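Local atomic coordinates of acyl-CoA dehydrogenase (Thermus thermophilus, PDB entry 2Z1Q), a protein that binds FAD and probably oxidises saturated acyl-CoA thioesters to 2,3-dehydroacyl-CoA products, passing the electrons on to an acceptor. Residues 185-190 against 227-232; 313-318 against 493-498; 325-330 against 342-347; 406-411 against 481-486; 524-529 against 544-549. One frame throughout, in Å; residues are numbered along the deposited sequence.

Overall arrangement
Contact 1 lies in the beta-rich middle domain, about 31 to 47 Å between centres from the other four, all in the helical part. Contacts 2 and 3 use helix 300-331, contacts 2 and 4 share helix 476-502, and contacts 4 and 5 touch through Ala481 and Val528. A backbone-to-serine hydrogen bond holds contact 1; contact 2, its touching residues all buried, encloses a salt bridge; contact 3 is apolar apart from a water that bridges Tyr347 OH and Leu326 O; contacts 4 and 5 are purely packed. Contact 5 is farthest from the chain centre; contacts 4 and 5 both reach the second subunit, contact 5 through more residues. Contacts 1 and 4 include residues that touch FAD.

Contact 1: residues 185-190 against 227-232; sequences AGFAHL and ASSTRQ
Ser229 holds OG anti to its backbone N (chi1 160°), which turns the hydroxyl to Gly186, while Arg231 places CG beside its own backbone N and then runs extended from CG to NE, bringing the stem of the side chain along the same glycine. Gly186 N donates to Ser229 OG over 2.9 Å, a somewhat bent bond with an N-H...O angle of 144°. Glu219 is the second-shell residue: its OE2 is hydrogen-bonded to Ser229 OG and forms a salt bridge with Arg231 NE, so one carboxylate oxygen positions both groups that meet Gly186. The fit at this point is close, since Arg231 NE comes to 3.5 Å from Gly186 CA, and a beta carbon on the glycine would collide with the serine hydroxyl. An alanine at Ser229 would probably loosen the loop, because the acceptor for Gly186 N and one partner of Glu219 would be gone. Within the middle domain of the acyl-CoA dehydrogenase fold, the contact ties the loop between strands 172-183 and 190-197 to the start of strand 230-235, which pairs antiparallel with 172-183. On that strand Thr230 points its beta carbon away from the loop and touches FAD. Phe187 takes the crowded position, CG between backbone N and carbonyl carbon (chi1 41°), and its CE1 reaches Ser229 CB at 3.5 Å; the ring also meets Val63 and Thr109 of helices 62-71 and 106-117. Farther along the strand, Arg231 CB packs on Ala185 CB of the loop at 3.8 Å.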
# COMPACT_ATOMS: atom_id res chain seq x y z
N ALA B 185 13.31 9.83 -22.59
CA ALA B 185 13.12 10.96 -23.50
C ALA B 185 14.13 12.07 -23.33
O ALA B 185 14.42 12.81 -24.28
CB ALA B 185 11.71 11.51 -23.34
N GLY B 186 14.68 12.20 -22.14
CA GLY B 186 15.65 13.25 -21.88
C GLY B 186 17.01 13.06 -22.54
O GLY B 186 17.75 14.03 -22.69
N PHE B 187 17.34 11.83 -22.93
CA PHE B 187 18.64 11.55 -23.56
C PHE B 187 18.61 10.48 -24.65
O PHE B 187 19.65 10.13 -25.21
CB PHE B 187 19.65 11.14 -22.48
CG PHE B 187 19.08 10.22 -21.44
CD1 PHE B 187 18.87 10.66 -20.13
CD2 PHE B 187 18.71 8.92 -21.77
CE1 PHE B 187 18.31 9.82 -19.18
CE2 PHE B 187 18.14 8.07 -20.82
CZ PHE B 187 17.94 8.53 -19.52
N ALA B 188 17.42 9.96 -24.96
CA ALA B 188 17.28 8.94 -25.99
C ALA B 188 17.65 9.49 -27.37
O ALA B 188 17.27 10.61 -27.71
CB ALA B 188 15.85 8.41 -26.01
N HIS B 189 18.36 8.67 -28.14
CA HIS B 189 18.79 9.03 -29.50
C HIS B 189 17.79 8.52 -30.52
O HIS B 189 17.56 9.16 -31.55
CB HIS B 189 20.16 8.40 -29.80
CG HIS B 189 21.20 8.74 -28.79
ND1 HIS B 189 21.91 9.92 -28.82
CD2 HIS B 189 21.60 8.09 -27.66
CE1 HIS B 189 22.70 9.98 -27.77
NE2 HIS B 189 22.53 8.89 -27.05
N LEU B 190 17.21 7.35 -30.26
CA LEU B 190 16.25 6.77 -31.18
C LEU B 190 14.86 6.69 -30.54
O LEU B 190 14.72 6.33 -29.38
CB LEU B 190 16.70 5.37 -31.61
CG LEU B 190 15.82 4.65 -32.63
CD1 LEU B 190 15.77 5.43 -33.93
CD2 LEU B 190 16.37 3.25 -32.87
N ALA B 227 15.27 8.67 -10.52
CA ALA B 227 16.49 8.49 -11.30
C ALA B 227 16.16 8.21 -12.76
O ALA B 227 17.04 8.13 -13.60
CB ALA B 227 17.32 7.34 -10.74
N SER B 228 14.88 8.04 -13.06
CA SER B 228 14.51 7.76 -14.44
C SER B 228 14.05 9.03 -15.15
O SER B 228 13.45 9.91 -14.53
CB SER B 228 13.40 6.70 -14.50
OG SER B 228 13.02 6.40 -15.83
N SER B 229 14.36 9.11 -16.44
CA SER B 229 13.96 10.27 -17.24
C SER B 229 12.62 9.98 -17.86
O SER B 229 12.44 8.95 -18.51
CB SER B 229 14.94 10.57 -18.38
OG SER B 229 14.30 11.36 -19.38
N THR B 230 11.68 10.90 -17.65
CA THR B 230 10.35 10.77 -18.22
C THR B 230 9.88 12.15 -18.67
O THR B 230 9.74 13.07 -17.87
CB THR B 230 9.34 10.19 -17.19
OG1 THR B 230 10.00 9.26 -16.33
CG2 THR B 230 8.23 9.46 -17.92
N ARG B 231 9.65 12.30 -19.96
CA ARG B 231 9.23 13.58 -20.50
C ARG B 231 8.13 13.37 -21.52
O ARG B 231 7.88 12.26 -21.98
CB ARG B 231 10.40 14.30 -21.19
CG ARG B 231 11.49 14.85 -20.27
CD ARG B 231 12.77 15.13 -21.08
NE ARG B 231 13.81 15.80 -20.30
CZ ARG B 231 13.98 17.12 -20.25
NH1 ARG B 231 13.18 17.93 -20.94
NH2 ARG B 231 14.97 17.63 -19.52
N GLN B 232 7.47 14.46 -21.87
CA GLN B 232 6.42 14.42 -22.86
C GLN B 232 7.13 14.69 -24.19
O GLN B 232 8.01 15.55 -24.26
CB GLN B 232 5.41 15.52 -22.56
CG GLN B 232 4.17 15.45 -23.37
CD GLN B 232 3.23 16.58 -23.02
OE1 GLN B 232 3.54 17.74 -23.27
NE2 GLN B 232 2.09 16.24 -22.43

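Contact 2: residues 313-318 against 493-498; sequences IYAAES and ESALLR
Ser494 meets Ser318 with both its O, 3.5 Å from Ser318 CB, and its side chain, while its hydroxyl bonds back to Ala491 O. Ala495 marks the nearest backbone approach, 5.0 Å from its CA to Ala315 CA, where the two short axes pass at 8.1 Å and cross at 93°. Its CB rests on Tyr314 CE2 at 3.6 Å, and Tyr314 OH donates to Ala495 O at 2.8 Å, in the carbonyl plane and on a lone pair. Arg498, CG anti to the backbone N, stretches out so that Tyr314 CE1 lies over one guanidinium face. In the guanidinium plane, NH2 donates to Glu317 OE2 at 2.7 Å (158°) and to Ser318 OG at 3.2 Å, while a water joins NH1 to Glu317 OE1. Arg498 and Glu317 cross at about a right angle, and OE2 is met from above the carboxylate plane. Ser318 OG in turn donates to Tyr314 O, which fixes its rotation. Outside the segments, Arg498 NE bridges to Glu26, Glu317 OE1 to Lys276, and Tyr573 bonds OE2. The crossing thus joins helices 300-331 and 476-502, with helix 252-288 beside Glu317 and helix 505-528 against Tyr314.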
# COMPACT_ATOMS: atom_id res chain seq x y z
N ILE B 313 7.64 -13.90 -1.69
CA ILE B 313 8.74 -13.76 -2.62
C ILE B 313 9.08 -15.12 -3.25
O ILE B 313 9.31 -15.21 -4.46
CB ILE B 313 9.99 -13.20 -1.90
CG1 ILE B 313 9.72 -11.76 -1.45
CG2 ILE B 313 11.18 -13.26 -2.82
CD1 ILE B 313 10.76 -11.24 -0.49
N TYR B 314 9.10 -16.18 -2.44
CA TYR B 314 9.40 -17.51 -2.96
C TYR B 314 8.39 -17.93 -4.02
O TYR B 314 8.75 -18.43 -5.09
CB TYR B 314 9.41 -18.54 -1.82
CG TYR B 314 9.54 -19.96 -2.30
CD1 TYR B 314 10.76 -20.44 -2.78
CD2 TYR B 314 8.44 -20.82 -2.30
CE1 TYR B 314 10.88 -21.74 -3.26
CE2 TYR B 314 8.55 -22.12 -2.78
CZ TYR B 314 9.78 -22.57 -3.26
OH TYR B 314 9.94 -23.84 -3.76
N ALA B 315 7.11 -17.72 -3.74
CA ALA B 315 6.07 -18.06 -4.69
C ALA B 315 6.26 -17.31 -6.02
O ALA B 315 6.29 -17.92 -7.08
CB ALA B 315 4.69 -17.77 -4.10
N ALA B 316 6.39 -15.98 -5.95
CA ALA B 316 6.56 -15.18 -7.18
C ALA B 316 7.82 -15.60 -7.94
O ALA B 316 7.81 -15.75 -9.16
CB ALA B 316 6.64 -13.69 -6.83
N GLU B 317 8.91 -15.77 -7.20
CA GLU B 317 10.17 -16.17 -7.81
C GLU B 317 10.02 -17.50 -8.54
O GLU B 317 10.54 -17.66 -9.64
CB GLU B 317 11.27 -16.32 -6.74
CG GLU B 317 12.64 -16.59 -7.36
CD GLU B 317 13.65 -17.13 -6.35
OE1 GLU B 317 14.86 -16.94 -6.59
OE2 GLU B 317 13.25 -17.76 -5.34
N SER B 318 9.31 -18.44 -7.92
CA SER B 318 9.14 -19.74 -8.54
C SER B 318 8.30 -19.64 -9.80
O SER B 318 8.62 -20.24 -10.83
CB SER B 318 8.50 -20.73 -7.55
OG SER B 318 9.32 -20.94 -6.42
N GLU B 493 1.38 -23.90 -7.20
CA GLU B 493 1.89 -25.09 -7.85
C GLU B 493 3.37 -24.93 -8.15
O GLU B 493 4.18 -25.78 -7.79
CB GLU B 493 1.12 -25.35 -9.14
CG GLU B 493 1.70 -26.48 -9.98
CD GLU B 493 0.83 -26.83 -11.16
OE1 GLU B 493 0.01 -27.77 -11.04
OE2 GLU B 493 0.94 -26.16 -12.21
N SER B 494 3.72 -23.83 -8.80
CA SER B 494 5.11 -23.58 -9.13
C SER B 494 5.95 -23.53 -7.86
O SER B 494 7.12 -23.90 -7.86
CB SER B 494 5.23 -22.29 -9.95
OG SER B 494 5.05 -21.15 -9.15
N ALA B 495 5.35 -23.10 -6.75
CA ALA B 495 6.09 -23.02 -5.49
C ALA B 495 6.24 -24.41 -4.84
O ALA B 495 7.28 -24.71 -4.24
CB ALA B 495 5.38 -22.10 -4.53
N LEU B 496 5.20 -25.23 -4.96
CA LEU B 496 5.19 -26.57 -4.38
C LEU B 496 6.11 -27.53 -5.11
O LEU B 496 6.89 -28.25 -4.48
CB LEU B 496 3.77 -27.13 -4.35
CG LEU B 496 3.05 -27.13 -2.99
CD1 LEU B 496 1.54 -27.13 -3.20
CD2 LEU B 496 3.49 -28.34 -2.18
N LEU B 497 6.02 -27.55 -6.43
CA LEU B 497 6.86 -28.44 -7.22
C LEU B 497 8.34 -28.14 -7.01
O LEU B 497 9.16 -29.05 -7.04
CB LEU B 497 6.52 -28.33 -8.70
CG LEU B 497 5.10 -28.77 -9.08
CD1 LEU B 497 4.89 -28.61 -10.57
CD2 LEU B 497 4.90 -30.22 -8.68
N ARG B 498 8.67 -26.88 -6.78
CA ARG B 498 10.07 -26.51 -6.57
C ARG B 498 10.50 -26.93 -5.16
O ARG B 498 11.64 -27.37 -4.97
CB ARG B 498 10.27 -25.00 -6.76
CG ARG B 498 11.67 -24.47 -6.37
CD ARG B 498 11.76 -22.95 -6.52
NE ARG B 498 13.03 -22.41 -6.01
CZ ARG B 498 13.30 -21.11 -5.88
NH1 ARG B 498 14.49 -20.74 -5.41
NH2 ARG B 498 12.39 -20.19 -6.19
O HOH W 1 16.48 -18.71 -5.12

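Contact 3: residues 325-330 against 342-347; sequences GLIDEA and AGIEEY
Tyr347 OH has two partners: it is hydrogen-bonded to Gln9 O, and a water donates to it from 2.5 Å. The same water donates to Leu326 O at 2.7 Å. The contact folds the chain back on itself in the C-terminal helical region, packing helix 300-331 on the short helix 337-345, with Tyr347 as N-cap of helix 348-372. The tyrosine sets CG anti to the carbonyl carbon (chi1 -54°) and crosses Leu326 at about a right angle. Leu326 CB makes a CH-pi contact over one ring face, 3.9 Å from the Tyr347 centroid and 25° off the normal. Ala330 CB comes to the ring edge, 4.0 Å from Tyr347 CE1. Ile327 and Tyr347 slide past each other in opposite directions, with Ile327 CG1 3.9 Å from Tyr347 CD1. A serine at Tyr347 would probably weaken the packing of the two helices, since the ring contacts with Leu326, Ile327 and Ala330, the bond to Gln9 O and the water link would be lost. Helix 252-288 lies beside the isoleucines, with Tyr265 against Ile327 and Val262 against Ile344. There the two isoleucines cross obliquely, Ile327 CG2 lying 3.8 Å from Ile344 CG1.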
# COMPACT_ATOMS: atom_id res chain seq x y z
N GLY B 325 11.40 -20.42 -18.08
CA GLY B 325 11.95 -21.72 -18.43
C GLY B 325 11.15 -22.35 -19.55
O GLY B 325 11.72 -22.98 -20.44
N LEU B 326 9.83 -22.18 -19.53
CA LEU B 326 8.96 -22.72 -20.57
C LEU B 326 9.22 -22.03 -21.90
O LEU B 326 9.37 -22.68 -22.94
CB LEU B 326 7.49 -22.56 -20.19
CG LEU B 326 6.98 -23.47 -19.06
CD1 LEU B 326 5.63 -22.99 -18.56
CD2 LEU B 326 6.89 -24.89 -19.57
N ILE B 327 9.27 -20.70 -21.86
CA ILE B 327 9.52 -19.92 -23.06
C ILE B 327 10.83 -20.35 -23.73
O ILE B 327 10.88 -20.56 -24.94
CB ILE B 327 9.58 -18.42 -22.72
CG1 ILE B 327 8.22 -17.96 -22.19
CG2 ILE B 327 9.98 -17.62 -23.93
CD1 ILE B 327 8.22 -16.57 -21.56
N ASP B 328 11.88 -20.48 -22.93
CA ASP B 328 13.17 -20.87 -23.47
C ASP B 328 13.14 -22.19 -24.23
O ASP B 328 13.69 -22.29 -25.33
CB ASP B 328 14.22 -20.90 -22.35
CG ASP B 328 14.88 -19.54 -22.15
OD1 ASP B 328 15.56 -19.34 -21.13
OD2 ASP B 328 14.70 -18.67 -23.04
N GLU B 329 12.49 -23.21 -23.66
CA GLU B 329 12.40 -24.51 -24.32
C GLU B 329 11.63 -24.39 -25.63
O GLU B 329 12.03 -24.96 -26.65
CB GLU B 329 11.72 -25.54 -23.42
CG GLU B 329 12.55 -25.97 -22.22
CD GLU B 329 12.03 -27.25 -21.58
OE1 GLU B 329 12.56 -27.65 -20.52
OE2 GLU B 329 11.09 -27.85 -22.14
N ALA B 330 10.54 -23.65 -25.61
CA ALA B 330 9.74 -23.47 -26.82
C ALA B 330 10.51 -22.66 -27.86
O ALA B 330 10.06 -22.52 -28.99
CB ALA B 330 8.43 -22.79 -26.48
N ALA B 342 6.23 -15.84 -31.68
CA ALA B 342 5.20 -16.86 -31.47
C ALA B 342 5.58 -17.75 -30.30
O ALA B 342 4.71 -18.24 -29.58
CB ALA B 342 5.02 -17.70 -32.74
N GLY B 343 6.88 -17.96 -30.09
CA GLY B 343 7.31 -18.79 -28.99
C GLY B 343 6.99 -18.13 -27.66
O GLY B 343 6.53 -18.79 -26.71
N ILE B 344 7.24 -16.83 -27.58
CA ILE B 344 6.96 -16.09 -26.36
C ILE B 344 5.45 -15.93 -26.21
O ILE B 344 4.90 -16.16 -25.13
CB ILE B 344 7.65 -14.72 -26.39
CG1 ILE B 344 9.17 -14.90 -26.51
CG2 ILE B 344 7.29 -13.94 -25.13
CD1 ILE B 344 9.93 -13.62 -26.82
N GLU B 345 4.78 -15.57 -27.30
CA GLU B 345 3.33 -15.39 -27.31
C GLU B 345 2.59 -16.63 -26.78
O GLU B 345 1.48 -16.53 -26.27
CB GLU B 345 2.85 -15.08 -28.73
CG GLU B 345 1.34 -14.96 -28.88
CD GLU B 345 0.75 -13.89 -27.97
OE1 GLU B 345 1.47 -12.91 -27.70
OE2 GLU B 345 -0.41 -14.03 -27.55
N GLU B 346 3.22 -17.80 -26.92
CA GLU B 346 2.62 -19.04 -26.44
C GLU B 346 2.30 -18.95 -24.95
O GLU B 346 1.33 -19.56 -24.48
CB GLU B 346 3.59 -20.21 -26.69
CG GLU B 346 3.11 -21.56 -26.16
CD GLU B 346 1.83 -22.04 -26.83
OE1 GLU B 346 1.27 -23.06 -26.37
OE2 GLU B 346 1.40 -21.40 -27.81
N TYR B 347 3.10 -18.19 -24.21
CA TYR B 347 2.87 -18.06 -22.77
C TYR B 347 2.47 -16.64 -22.33
O TYR B 347 2.83 -16.20 -21.23
CB TYR B 347 4.11 -18.53 -22.00
CG TYR B 347 4.54 -19.93 -22.36
CD1 TYR B 347 5.34 -20.17 -23.48
CD2 TYR B 347 4.11 -21.03 -21.61
CE1 TYR B 347 5.69 -21.46 -23.85
CE2 TYR B 347 4.46 -22.34 -21.98
CZ TYR B 347 5.25 -22.53 -23.11
OH TYR B 347 5.57 -23.81 -23.51
O HOH W 2 7.83 -24.84 -23.15

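Contact 4: residues 406-411 against 481-486; sequences LLIPGM and AVADIL
A type I beta turn from Leu407 to Gly410, closed by Gly410 N donating to Leu407 O at 2.9 Å, sets Ile408 and Pro409 at its two central positions and brings Pro409 CA to 5.6 Å from Ala483 CA. Here a beta turn packs against a helix in the C-terminal helical part of the acyl-CoA dehydrogenase fold: the link between helices 401-407 and 410-413 lies on one side of helix 476-502. All the pairs that meet are apolar. Ile408 and Leu486 slide past each other in opposite directions. The isoleucine branch CG2, anti to the backbone N, reaches Leu486 CD1 at 3.6 Å; on the helix, Leu486 keeps CG anti to its carbonyl carbon (chi1 -67°). Ala483, a short residue between its longer neighbours on the helix, meets both turn residues: its CB is 4.0 Å from Ile408 CB and 3.7 Å from Pro409 CG. The proline therefore lays the CG and CD side of its ring on the alanine methyl. Val482 holds CG1 anti to the backbone N (chi1 169°), which turns that methyl to the proline ring. Other helices enclose the group: Ile353 of helix 348-372 touches Ile408, while Val460 and Ala457 of helix 445-468 touch Val482 and Leu486 respectively. The FAD site is near, for Leu406 touches the cofactor and packs on Leu301 of the second subunit, and the Pro409 side chain is about 9 Å from that of Gln476, an FAD-binding residue. On the proline ring, CG stands 4.1 Å from Val482 CG1.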
# COMPACT_ATOMS: atom_id res chain seq x y z
N LEU B 406 -8.05 -8.98 -16.69
CA LEU B 406 -9.07 -9.28 -17.69
C LEU B 406 -8.53 -10.20 -18.78
O LEU B 406 -9.30 -10.95 -19.40
CB LEU B 406 -9.59 -7.98 -18.32
CG LEU B 406 -10.81 -7.32 -17.67
CD1 LEU B 406 -10.71 -7.39 -16.17
CD2 LEU B 406 -10.91 -5.88 -18.14
N LEU B 407 -7.22 -10.16 -19.00
CA LEU B 407 -6.58 -10.98 -20.03
C LEU B 407 -6.34 -12.43 -19.62
O LEU B 407 -6.49 -13.34 -20.43
CB LEU B 407 -5.25 -10.35 -20.45
CG LEU B 407 -5.22 -9.23 -21.51
CD1 LEU B 407 -6.21 -8.14 -21.16
CD2 LEU B 407 -3.81 -8.66 -21.59
N ILE B 408 -5.97 -12.64 -18.37
CA ILE B 408 -5.69 -13.99 -17.87
C ILE B 408 -6.82 -14.98 -18.14
O ILE B 408 -6.59 -16.05 -18.70
CB ILE B 408 -5.33 -13.94 -16.36
CG1 ILE B 408 -4.04 -13.13 -16.18
CG2 ILE B 408 -5.18 -15.34 -15.81
CD1 ILE B 408 -3.70 -12.75 -14.75
N PRO B 409 -8.06 -14.65 -17.74
CA PRO B 409 -9.19 -15.55 -17.96
C PRO B 409 -9.47 -15.80 -19.45
O PRO B 409 -10.26 -16.68 -19.79
CB PRO B 409 -10.35 -14.82 -17.27
CG PRO B 409 -9.66 -14.08 -16.17
CD PRO B 409 -8.46 -13.52 -16.89
N GLY B 410 -8.81 -15.02 -20.30
CA GLY B 410 -8.99 -15.14 -21.74
C GLY B 410 -9.13 -16.56 -22.27
O GLY B 410 -10.18 -16.92 -22.79
N MET B 411 -8.08 -17.36 -22.13
CA MET B 411 -8.13 -18.73 -22.62
C MET B 411 -9.25 -19.56 -22.00
O MET B 411 -9.86 -20.39 -22.69
CB MET B 411 -6.78 -19.42 -22.39
CG MET B 411 -5.89 -18.75 -21.36
SD MET B 411 -6.44 -18.93 -19.66
CE MET B 411 -5.17 -20.03 -19.04
N ALA B 481 -12.01 -12.25 -10.19
CA ALA B 481 -11.99 -13.28 -9.16
C ALA B 481 -11.42 -14.55 -9.83
O ALA B 481 -10.63 -15.27 -9.24
CB ALA B 481 -13.42 -13.53 -8.62
N VAL B 482 -11.82 -14.81 -11.07
CA VAL B 482 -11.30 -15.99 -11.78
C VAL B 482 -9.78 -15.88 -11.98
O VAL B 482 -9.06 -16.84 -11.75
CB VAL B 482 -12.01 -16.16 -13.16
CG1 VAL B 482 -11.28 -17.20 -14.00
CG2 VAL B 482 -13.44 -16.61 -12.94
N ALA B 483 -9.30 -14.70 -12.38
CA ALA B 483 -7.87 -14.47 -12.59
C ALA B 483 -7.06 -14.65 -11.31
O ALA B 483 -5.97 -15.22 -11.32
CB ALA B 483 -7.63 -13.07 -13.19
N ASP B 484 -7.60 -14.18 -10.18
CA ASP B 484 -6.92 -14.32 -8.90
C ASP B 484 -6.77 -15.79 -8.50
O ASP B 484 -5.81 -16.16 -7.82
CB ASP B 484 -7.66 -13.53 -7.82
CG ASP B 484 -7.52 -12.02 -8.01
OD1 ASP B 484 -6.40 -11.60 -8.37
OD2 ASP B 484 -8.50 -11.27 -7.81
N ILE B 485 -7.69 -16.63 -8.93
CA ILE B 485 -7.59 -18.05 -8.61
C ILE B 485 -6.50 -18.67 -9.48
O ILE B 485 -5.65 -19.41 -8.99
CB ILE B 485 -8.94 -18.75 -8.82
CG1 ILE B 485 -9.99 -18.06 -7.95
CG2 ILE B 485 -8.84 -20.23 -8.44
CD1 ILE B 485 -11.38 -18.61 -8.08
N LEU B 486 -6.50 -18.31 -10.77
CA LEU B 486 -5.50 -18.81 -11.71
C LEU B 486 -4.10 -18.38 -11.27
O LEU B 486 -3.15 -19.17 -11.37
CB LEU B 486 -5.81 -18.29 -13.13
CG LEU B 486 -7.10 -18.84 -13.75
CD1 LEU B 486 -7.42 -18.09 -15.05
CD2 LEU B 486 -6.95 -20.33 -14.01

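Contact 5: residues 524-529 against 544-549; sequences GALSVL and AARRLT
Consecutive helices 505-528 and 535-547 of the C-terminal helical region come together here, packing mainly around one small residue, Ala545. Its CA is 6.9 Å from Ala525 CA, the nearest such pair across the contact, and its CB gathers three apolar neighbours. Leu529 brings CD2 closest, 3.9 Å from Ala545 CB. Leu526 CD2 follows at 4.2 Å from Ala545 CB, and Ala525 CB is more distant. Leu526 keeps CG anti to its carbonyl carbon (chi1 -64°), which sends its branches across to the other helix, and its CD1 also approaches Arg546 NE at 4.4 Å. Within 524-529, Gly524 O accepts both Ser527 N and Ser527 OG, the hydroxyl at 2.7 Å and above the carbonyl plane. The second subunit lies close by, with its Leu556, Val557 and Pro553 against Ser527, Val528 and Arg546, and Val528 CG2 is 3.6 Å from Ala481 CB of helix 476-502. Met459 of helix 445-468 touches Ala544 and Leu548. The arrangement is thus one of consecutive helices joined by a short connection and packed through small and branched apolar side chains, in the second of the two C-terminal helical family regions, which is consistent with the larger acyl-CoA dehydrogenases.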
# COMPACT_ATOMS: atom_id res chain seq x y z
N GLY B 524 -13.06 -15.36 -2.80
CA GLY B 524 -13.27 -14.80 -4.12
C GLY B 524 -14.35 -15.48 -4.95
O GLY B 524 -15.21 -14.81 -5.54
N ALA B 525 -14.30 -16.82 -5.01
CA ALA B 525 -15.31 -17.56 -5.78
C ALA B 525 -16.69 -17.26 -5.21
O ALA B 525 -17.64 -16.98 -5.95
CB ALA B 525 -15.02 -19.08 -5.73
N LEU B 526 -16.81 -17.29 -3.89
CA LEU B 526 -18.09 -17.03 -3.26
C LEU B 526 -18.54 -15.58 -3.33
O LEU B 526 -19.71 -15.28 -3.08
CB LEU B 526 -18.06 -17.48 -1.80
CG LEU B 526 -17.86 -18.98 -1.61
CD1 LEU B 526 -17.61 -19.28 -0.13
CD2 LEU B 526 -19.08 -19.72 -2.13
N SER B 527 -17.63 -14.67 -3.68
CA SER B 527 -18.00 -13.26 -3.76
C SER B 527 -18.52 -12.90 -5.14
O SER B 527 -19.07 -11.82 -5.34
CB SER B 527 -16.79 -12.38 -3.40
OG SER B 527 -15.79 -12.43 -4.40
N VAL B 528 -18.34 -13.80 -6.11
CA VAL B 528 -18.83 -13.55 -7.46
C VAL B 528 -19.79 -14.62 -7.97
O VAL B 528 -20.31 -14.51 -9.08
CB VAL B 528 -17.65 -13.42 -8.48
CG1 VAL B 528 -16.78 -12.24 -8.10
CG2 VAL B 528 -16.84 -14.71 -8.54
N LEU B 529 -20.03 -15.64 -7.17
CA LEU B 529 -20.93 -16.72 -7.57
C LEU B 529 -22.41 -16.33 -7.54
O LEU B 529 -23.17 -16.66 -8.45
CB LEU B 529 -20.66 -17.95 -6.71
CG LEU B 529 -20.13 -19.20 -7.43
CD1 LEU B 529 -19.53 -18.86 -8.80
CD2 LEU B 529 -19.09 -19.84 -6.54
N ALA B 544 -19.99 -26.78 -3.84
CA ALA B 544 -18.91 -27.30 -4.67
C ALA B 544 -17.68 -26.40 -4.57
O ALA B 544 -16.55 -26.89 -4.54
CB ALA B 544 -19.35 -27.41 -6.11
N ALA B 545 -17.91 -25.10 -4.51
CA ALA B 545 -16.81 -24.15 -4.40
C ALA B 545 -16.07 -24.36 -3.08
O ALA B 545 -14.85 -24.22 -3.02
CB ALA B 545 -17.35 -22.71 -4.49
N ARG B 546 -16.80 -24.71 -2.03
CA ARG B 546 -16.19 -24.92 -0.73
C ARG B 546 -15.36 -26.19 -0.67
O ARG B 546 -14.26 -26.20 -0.11
CB ARG B 546 -17.25 -24.97 0.38
CG ARG B 546 -18.06 -23.70 0.51
CD ARG B 546 -18.86 -23.68 1.81
NE ARG B 546 -19.71 -22.50 1.91
CZ ARG B 546 -20.86 -22.35 1.26
NH1 ARG B 546 -21.57 -21.24 1.40
NH2 ARG B 546 -21.32 -23.33 0.48
N ARG B 547 -15.87 -27.28 -1.23
CA ARG B 547 -15.13 -28.53 -1.20
C ARG B 547 -13.86 -28.42 -2.02
O ARG B 547 -12.83 -29.00 -1.66
CB ARG B 547 -15.99 -29.69 -1.72
CG ARG B 547 -16.78 -29.39 -2.98
CD ARG B 547 -17.50 -30.64 -3.49
NE ARG B 547 -16.56 -31.64 -3.99
CZ ARG B 547 -15.85 -31.51 -5.10
NH1 ARG B 547 -15.99 -30.42 -5.85
NH2 ARG B 547 -14.98 -32.45 -5.47
N LEU B 548 -13.93 -27.67 -3.11
CA LEU B 548 -12.77 -27.50 -3.96
C LEU B 548 -11.70 -26.65 -3.29
O LEU B 548 -10.59 -26.53 -3.80
CB LEU B 548 -13.17 -26.90 -5.31
CG LEU B 548 -13.85 -27.82 -6.33
CD1 LEU B 548 -14.20 -27.03 -7.56
CD2 LEU B 548 -12.93 -28.98 -6.70
N THR B 549 -12.04 -26.07 -2.14
CA THR B 549 -11.11 -25.24 -1.40
C THR B 549 -10.98 -25.73 0.05
O THR B 549 -10.37 -25.08 0.89
CB THR B 549 -11.55 -23.75 -1.41
OG1 THR B 549 -12.89 -23.63 -0.92
CG2 THR B 549 -11.49 -23.21 -2.83